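Side-chain contacts in prolyl oligopeptidase (Novosphingobium capsulatum, PDB 1YR2), which probably hydrolyses oligopeptides after proline, and to a lesser extent after alanine, as a serine endopeptidase of the S9A family: residues V49-F53 / G54-S58; R634-P637 / Y638-V641; E624-A627 / D628-L632. All coordinates share one frame; numbering follows the deposited sequence.

Interaction 1 of 3, residues V49-F53 / G54-S58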
loop_
_atom_site.group_PDB
_atom_site.type_symbol
_atom_site.label_atom_id
_atom_site.label_comp_id
_atom_site.label_asym_id
_atom_site.label_seq_id
_atom_site.Cartn_x
_atom_site.Cartn_y
_atom_site.Cartn_z
ATOM N N VAL A 49 30.846 -25.240 -15.964
ATOM C CA VAL A 49 29.961 -25.180 -17.109
ATOM C C VAL A 49 29.147 -26.455 -17.112
ATOM O O VAL A 49 29.710 -27.536 -17.161
ATOM C CB VAL A 49 30.740 -25.022 -18.442
ATOM C CG1 VAL A 49 29.769 -24.987 -19.612
ATOM C CG2 VAL A 49 31.560 -23.734 -18.444
ATOM N N GLU A 50 27.837 -26.302 -17.144
ATOM C CA GLU A 50 26.872 -27.387 -17.095
ATOM C C GLU A 50 26.094 -27.433 -18.386
ATOM O O GLU A 50 25.856 -26.390 -19.004
ATOM C CB GLU A 50 25.872 -27.130 -15.972
ATOM C CG GLU A 50 26.486 -27.166 -14.572
ATOM C CD GLU A 50 25.485 -26.778 -13.490
ATOM O OE1 GLU A 50 24.551 -25.958 -13.728
ATOM O OE2 GLU A 50 25.649 -27.304 -12.381
ATOM N N ASP A 51 25.661 -28.633 -18.771
ATOM C CA ASP A 51 24.783 -28.805 -19.925
ATOM C C ASP A 51 23.308 -28.694 -19.541
ATOM O O ASP A 51 22.836 -29.447 -18.722
ATOM C CB ASP A 51 24.985 -30.178 -20.561
ATOM C CG ASP A 51 26.418 -30.421 -21.016
ATOM O OD1 ASP A 51 27.020 -29.542 -21.666
ATOM O OD2 ASP A 51 27.018 -31.493 -20.799
ATOM N N HIS A 52 22.560 -27.803 -20.180
ATOM C CA HIS A 52 21.155 -27.662 -19.913
ATOM C C HIS A 52 20.473 -27.606 -21.277
ATOM O O HIS A 52 20.711 -26.708 -22.055
ATOM C CB HIS A 52 20.863 -26.413 -19.053
ATOM C CG HIS A 52 21.436 -26.464 -17.660
ATOM N ND1 HIS A 52 20.829 -27.146 -16.630
ATOM C CD2 HIS A 52 22.538 -25.893 -17.119
ATOM C CE1 HIS A 52 21.547 -27.031 -15.530
ATOM N NE2 HIS A 52 22.586 -26.264 -15.795
ATOM N N PHE A 53 19.678 -28.620 -21.595
ATOM C CA PHE A 53 18.860 -28.643 -22.805
ATOM C C PHE A 53 19.640 -28.405 -24.089
ATOM O O PHE A 53 19.170 -27.679 -24.973
ATOM C CB PHE A 53 17.737 -27.621 -22.637
ATOM C CG PHE A 53 16.881 -27.867 -21.410
ATOM C CD1 PHE A 53 16.100 -29.017 -21.321
ATOM C CD2 PHE A 53 16.878 -26.970 -20.345
ATOM C CE1 PHE A 53 15.311 -29.261 -20.195
ATOM C CE2 PHE A 53 16.084 -27.204 -19.220
ATOM C CZ PHE A 53 15.300 -28.358 -19.144
ATOM N N GLY A 54 20.839 -29.002 -24.168
ATOM C CA GLY A 54 21.726 -28.859 -25.325
ATOM C C GLY A 54 22.583 -27.594 -25.353
ATOM O O GLY A 54 23.328 -27.330 -26.327
ATOM N N GLU A 55 22.459 -26.790 -24.304
ATOM C CA GLU A 55 23.179 -25.540 -24.182
ATOM C C GLU A 55 24.235 -25.633 -23.054
ATOM O O GLU A 55 24.112 -26.440 -22.143
ATOM C CB GLU A 55 22.170 -24.400 -23.911
ATOM C CG GLU A 55 21.371 -23.980 -25.152
ATOM C CD GLU A 55 20.736 -22.577 -25.043
ATOM O OE1 GLU A 55 21.327 -21.616 -24.440
ATOM O OE2 GLU A 55 19.607 -22.416 -25.580
ATOM N N LYS A 56 25.285 -24.825 -23.125
ATOM C CA LYS A 56 26.240 -24.727 -22.049
ATOM C C LYS A 56 25.925 -23.459 -21.263
ATOM O O LYS A 56 25.677 -22.401 -21.876
ATOM C CB LYS A 56 27.669 -24.665 -22.576
ATOM C CG LYS A 56 28.046 -25.723 -23.592
ATOM C CD LYS A 56 28.075 -27.091 -22.980
ATOM C CE LYS A 56 28.942 -28.097 -23.780
ATOM N NZ LYS A 56 29.420 -29.175 -22.851
ATOM N N VAL A 57 25.953 -23.570 -19.932
ATOM C CA VAL A 57 25.723 -22.472 -18.994
ATOM C C VAL A 57 26.883 -22.375 -18.040
ATOM O O VAL A 57 27.135 -23.303 -17.287
ATOM C CB VAL A 57 24.509 -22.720 -18.128
ATOM C CG1 VAL A 57 24.288 -21.545 -17.131
ATOM C CG2 VAL A 57 23.323 -22.916 -18.981
ATOM N N SER A 58 27.587 -21.249 -18.069
ATOM C CA SER A 58 28.654 -20.984 -17.140
ATOM C C SER A 58 28.139 -20.310 -15.869
ATOM O O SER A 58 27.304 -19.378 -15.920
ATOM C CB SER A 58 29.689 -20.101 -17.828
ATOM O OG SER A 58 30.766 -19.814 -16.939
HETATM O O HOH W 1 25.190 -23.465 -14.735
#

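Interaction 2 of 3, residues R634-P637 / Y638-V641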
loop_
_atom_site.group_PDB
_atom_site.type_symbol
_atom_site.label_atom_id
_atom_site.label_comp_id
_atom_site.label_asym_id
_atom_site.label_seq_id
_atom_site.Cartn_x
_atom_site.Cartn_y
_atom_site.Cartn_z
ATOM N N ARG A 634 16.801 -16.222 -21.778
ATOM C CA ARG A 634 16.857 -15.024 -22.614
ATOM C C ARG A 634 16.949 -13.729 -21.823
ATOM O O ARG A 634 17.419 -12.748 -22.351
ATOM C CB ARG A 634 15.630 -14.943 -23.540
ATOM C CG ARG A 634 15.681 -15.935 -24.667
ATOM C CD ARG A 634 14.330 -16.204 -25.349
ATOM N NE ARG A 634 14.438 -17.355 -26.261
ATOM C CZ ARG A 634 13.501 -18.290 -26.478
ATOM N NH1 ARG A 634 12.305 -18.266 -25.872
ATOM N NH2 ARG A 634 13.784 -19.295 -27.294
ATOM N N TYR A 635 16.534 -13.738 -20.561
ATOM C CA TYR A 635 16.572 -12.506 -19.746
ATOM C C TYR A 635 17.214 -12.559 -18.370
ATOM O O TYR A 635 17.386 -11.501 -17.729
ATOM C CB TYR A 635 15.188 -11.880 -19.669
ATOM C CG TYR A 635 14.164 -12.605 -18.818
ATOM C CD1 TYR A 635 14.182 -12.507 -17.438
ATOM C CD2 TYR A 635 13.144 -13.351 -19.393
ATOM C CE1 TYR A 635 13.225 -13.113 -16.647
ATOM C CE2 TYR A 635 12.172 -14.004 -18.597
ATOM C CZ TYR A 635 12.224 -13.875 -17.221
ATOM O OH TYR A 635 11.285 -14.464 -16.374
ATOM N N SER A 636 17.596 -13.744 -17.891
ATOM C CA SER A 636 18.253 -13.879 -16.583
ATOM C C SER A 636 19.401 -12.883 -16.480
ATOM O O SER A 636 20.365 -13.031 -17.215
ATOM C CB SER A 636 18.806 -15.286 -16.456
ATOM O OG SER A 636 19.525 -15.465 -15.249
ATOM N N PRO A 637 19.295 -11.834 -15.653
ATOM C CA PRO A 637 20.334 -10.779 -15.645
ATOM C C PRO A 637 21.785 -11.311 -15.474
ATOM O O PRO A 637 22.663 -10.833 -16.171
ATOM C CB PRO A 637 19.913 -9.859 -14.511
ATOM C CG PRO A 637 18.451 -10.069 -14.433
ATOM C CD PRO A 637 18.172 -11.533 -14.765
ATOM N N TYR A 638 21.992 -12.310 -14.639
ATOM C CA TYR A 638 23.340 -12.829 -14.363
ATOM C C TYR A 638 23.957 -13.469 -15.595
ATOM O O TYR A 638 25.170 -13.403 -15.766
ATOM C CB TYR A 638 23.244 -13.828 -13.196
ATOM C CG TYR A 638 24.474 -14.652 -12.863
ATOM C CD1 TYR A 638 25.651 -14.060 -12.418
ATOM C CD2 TYR A 638 24.444 -16.037 -12.966
ATOM C CE1 TYR A 638 26.795 -14.844 -12.089
ATOM C CE2 TYR A 638 25.569 -16.840 -12.632
ATOM C CZ TYR A 638 26.729 -16.232 -12.187
ATOM O OH TYR A 638 27.805 -17.028 -11.844
ATOM N N HIS A 639 23.133 -14.046 -16.459
ATOM C CA HIS A 639 23.607 -14.806 -17.622
ATOM C C HIS A 639 23.658 -13.958 -18.878
ATOM O O HIS A 639 24.051 -14.456 -19.923
ATOM C CB HIS A 639 22.712 -16.043 -17.885
ATOM C CG HIS A 639 22.703 -17.007 -16.757
ATOM N ND1 HIS A 639 21.748 -16.961 -15.771
ATOM C CD2 HIS A 639 23.555 -18.004 -16.423
ATOM C CE1 HIS A 639 22.011 -17.901 -14.874
ATOM N NE2 HIS A 639 23.110 -18.537 -15.243
ATOM N N ASN A 640 23.217 -12.692 -18.802
ATOM C CA ASN A 640 23.138 -11.831 -19.987
ATOM C C ASN A 640 23.947 -10.545 -19.944
ATOM O O ASN A 640 23.671 -9.604 -20.670
ATOM C CB ASN A 640 21.688 -11.494 -20.323
ATOM C CG ASN A 640 20.949 -12.684 -20.900
ATOM O OD1 ASN A 640 21.164 -13.025 -22.047
ATOM N ND2 ASN A 640 20.152 -13.377 -20.078
ATOM N N VAL A 641 24.937 -10.490 -19.075
ATOM C CA VAL A 641 25.867 -9.355 -19.101
ATOM C C VAL A 641 26.684 -9.394 -20.420
ATOM O O VAL A 641 27.221 -10.436 -20.792
ATOM C CB VAL A 641 26.781 -9.379 -17.847
ATOM C CG1 VAL A 641 27.735 -8.193 -17.809
ATOM C CG2 VAL A 641 25.979 -9.356 -16.613
#

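Interaction 3 of 3, residues E624-A627 / D628-L632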
loop_
_atom_site.group_PDB
_atom_site.type_symbol
_atom_site.label_atom_id
_atom_site.label_comp_id
_atom_site.label_asym_id
_atom_site.label_seq_id
_atom_site.Cartn_x
_atom_site.Cartn_y
_atom_site.Cartn_z
ATOM N N GLU A 624 13.174 -26.492 -14.719
ATOM C CA GLU A 624 13.304 -27.907 -15.081
ATOM C C GLU A 624 12.565 -28.264 -16.371
ATOM O O GLU A 624 12.767 -29.347 -16.937
ATOM C CB GLU A 624 12.826 -28.815 -13.931
ATOM C CG GLU A 624 11.302 -28.889 -13.683
ATOM C CD GLU A 624 10.807 -27.901 -12.610
ATOM O OE1 GLU A 624 11.506 -26.886 -12.275
ATOM O OE2 GLU A 624 9.681 -28.133 -12.112
ATOM N N LYS A 625 11.713 -27.362 -16.834
ATOM C CA LYS A 625 10.974 -27.530 -18.081
ATOM C C LYS A 625 11.678 -26.815 -19.260
ATOM O O LYS A 625 11.947 -25.615 -19.193
ATOM C CB LYS A 625 9.531 -27.075 -17.866
ATOM C CG LYS A 625 8.764 -26.975 -19.130
ATOM C CD LYS A 625 7.254 -26.927 -18.930
ATOM C CE LYS A 625 6.581 -27.159 -20.317
ATOM N NZ LYS A 625 5.172 -26.743 -20.296
ATOM N N GLU A 626 11.980 -27.552 -20.340
ATOM C CA GLU A 626 12.818 -26.999 -21.403
ATOM C C GLU A 626 12.361 -25.660 -21.917
ATOM O O GLU A 626 13.134 -24.709 -21.936
ATOM C CB GLU A 626 12.953 -27.956 -22.598
ATOM C CG GLU A 626 13.832 -27.390 -23.718
ATOM C CD GLU A 626 14.220 -28.451 -24.758
ATOM O OE1 GLU A 626 13.342 -29.113 -25.287
ATOM O OE2 GLU A 626 15.405 -28.609 -25.038
ATOM N N ALA A 627 11.128 -25.600 -22.382
ATOM C CA ALA A 627 10.578 -24.378 -22.956
ATOM C C ALA A 627 10.609 -23.192 -21.964
ATOM O O ALA A 627 10.938 -22.056 -22.350
ATOM C CB ALA A 627 9.190 -24.622 -23.403
ATOM N N ASP A 628 10.305 -23.448 -20.685
ATOM C CA ASP A 628 10.303 -22.366 -19.675
ATOM C C ASP A 628 11.753 -21.918 -19.412
ATOM O O ASP A 628 12.011 -20.755 -19.183
ATOM C CB ASP A 628 9.723 -22.819 -18.341
ATOM C CG ASP A 628 8.224 -23.053 -18.379
ATOM O OD1 ASP A 628 7.650 -23.057 -19.466
ATOM O OD2 ASP A 628 7.558 -23.265 -17.339
ATOM N N TRP A 629 12.668 -22.870 -19.406
ATOM C CA TRP A 629 14.086 -22.596 -19.251
ATOM C C TRP A 629 14.594 -21.664 -20.374
ATOM O O TRP A 629 15.348 -20.718 -20.092
ATOM C CB TRP A 629 14.899 -23.902 -19.167
ATOM C CG TRP A 629 16.368 -23.671 -18.883
ATOM C CD1 TRP A 629 16.981 -23.746 -17.681
ATOM C CD2 TRP A 629 17.385 -23.354 -19.831
ATOM N NE1 TRP A 629 18.318 -23.473 -17.811
ATOM C CE2 TRP A 629 18.597 -23.230 -19.126
ATOM C CE3 TRP A 629 17.398 -23.156 -21.210
ATOM C CZ2 TRP A 629 19.804 -22.920 -19.750
ATOM C CZ3 TRP A 629 18.610 -22.817 -21.839
ATOM C CH2 TRP A 629 19.796 -22.696 -21.092
ATOM N N ARG A 630 14.181 -21.891 -21.612
ATOM C CA ARG A 630 14.666 -21.080 -22.723
ATOM C C ARG A 630 14.156 -19.654 -22.609
ATOM O O ARG A 630 14.888 -18.702 -22.913
ATOM C CB ARG A 630 14.262 -21.654 -24.078
ATOM C CG ARG A 630 15.004 -22.921 -24.442
ATOM C CD ARG A 630 14.768 -23.321 -25.906
ATOM N NE ARG A 630 15.140 -24.709 -26.111
ATOM C CZ ARG A 630 16.388 -25.183 -26.143
ATOM N NH1 ARG A 630 17.449 -24.404 -26.019
ATOM N NH2 ARG A 630 16.563 -26.479 -26.327
ATOM N N VAL A 631 12.913 -19.509 -22.164
ATOM C CA VAL A 631 12.344 -18.175 -21.932
ATOM C C VAL A 631 13.180 -17.465 -20.840
ATOM O O VAL A 631 13.555 -16.286 -21.009
ATOM C CB VAL A 631 10.876 -18.297 -21.509
ATOM C CG1 VAL A 631 10.344 -17.022 -20.793
ATOM C CG2 VAL A 631 10.045 -18.634 -22.675
ATOM N N LEU A 632 13.494 -18.175 -19.753
ATOM C CA LEU A 632 14.227 -17.579 -18.616
ATOM C C LEU A 632 15.667 -17.205 -19.013
ATOM O O LEU A 632 16.183 -16.159 -18.598
ATOM C CB LEU A 632 14.273 -18.513 -17.378
ATOM C CG LEU A 632 12.946 -18.729 -16.642
ATOM C CD1 LEU A 632 12.980 -19.998 -15.842
ATOM C CD2 LEU A 632 12.665 -17.552 -15.779
#

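Interaction 1 of 3, residues V49-F53 / G54-S58
The imidazole of His52 overlaps the side chain of Val57, the two crossing at about a right angle with CD2 of His52 3.6 Å from CG2 of Val57. The ring atom next to it, NE2 of His52, donates to OE1 of Glu50 at 2.9 Å, with the carboxylate oxygen in the ring plane but itself met from above the carboxylate plane, which would restrain rotation of the imidazole. A water donates to the same OE1 and to the carbonyl oxygen of Val57, so the Glu50 side chain is tied to the neighbouring strand, while OE2 of Glu50 pairs with Arg62. On the face of Asp51 and Lys56 the two side chains run alongside each other, and NZ of Lys56 meets the syn lone pair of Asp51 OD1 at 2.7 Å; the bend of the lysine at chi2 (-67°) helps bring the ammonium alongside the aspartate. Beside it CG1 of Val49 touches CB of Lys56 at 3.6 Å. Paired backbone bonds join Glu50 with Val57 and His52 with Glu55, and Phe53 and Gly54, both at positive phi, form the corner. The arrangement is a beta hairpin with a two-residue loop, closed by a type I' turn from His52 to Glu55.

Interaction 2 of 3, residues R634-P637 / Y638-V641
A short 3-10 turn, in the connection between helix 626-633 and strand 649-654, brings Ser636 against His639 and Asn640. OG of Ser636 lies 2.7 Å from ND1 of His639, at the edge of the imidazole and in its plane; either atom could be the donor. The hydroxyl reaches the ring because OG stands opposite the backbone N (chi1 177°), and it also meets the backbone N of Met604. One face of the imidazole is covered near its rim by CD2 of the adjoining Tyr638. The carbonyl oxygen of Ser636 takes two bonds, from the backbone N of His639 at 3.0 Å and from ND2 of Asn640 at 2.9 Å, the donors arriving from opposite faces of the carbonyl plane. That amide nitrogen serves the carbonyl of Arg633 as well. One residue on, the backbone N of Asn640 donates to O of Pro637 at 3.3 Å, an oxygen that Asn586 of helix 576-587 also reaches, and CG2 of Val641 packs on it at 3.7 Å. With a donor on each face, the Ser636 carbonyl is probably held in orientation, and the hydrogen bond between OG of Ser636 and ND1 of His639 probably limits turning of the ring.

Interaction 3 of 3, residues E624-A627 / D628-L632
NH2 of Arg630 is gripped from two directions: OE2 of Glu626 lies 2.7 Å from it in a salt bridge, and the carbonyl oxygen of Phe53 probably accepts from it as well. The hydrogen bond within the salt bridge is weak, with an N-H...O angle of only 120°, and the carboxylate and guanidinium planes are turned 36° apart. Both chains extend the same way, side by side, so that CG of Glu626 also lies along the arginine, 3.8 Å from NE of Arg630. The glutamate gets there with CG trans to its backbone N (chi1 -180°) and an extended chain beyond. NH1 of Arg630 pairs with Glu55. Replacing Arg630 with a leucine would probably leave the carboxylates of Glu626 and Glu55 without their cationic mate and the Phe53 carbonyl without this donor. On another side of the turn, the CG and CD methylenes of Lys625 pass over the carboxylate of Asp628, CD to OD1 being 3.9 Å, while OD2 of Asp628 accepts from the backbone N of Tyr622. The backbone N of Trp629 bonds to O of Lys625 at 2.8 Å, and that of Arg630 to O of Glu626 at 3.0 Å. Lys625 occupies the N-cap position, and the whole is the N-cap and first two turns of an alpha-helix bearing an i to i+4 Glu-Arg salt bridge.

In the fold
Along the chain interaction 1 comes first, then interaction 3, then interaction 2, the last two adjoining in sequence. Their centres are 12 to 14 Å apart, on the same side of the molecule. Residues 49-58 form an isolated two-stranded hairpin from near the start of the modelled chain, whereas helix 626-633 and the loop after it belong to the alpha/beta-hydrolase part, leading into strand 649-654 of its central sheet. The hairpin meets both: a salt bridge ties it to the helix, the rings of Phe53 and Trp629 meet, and Val57 CG1 packs on His639 CD2 at 3.7 Å. The N-terminal segment is thereby fastened to the outside of the hydrolase domain, away from the beta-propeller.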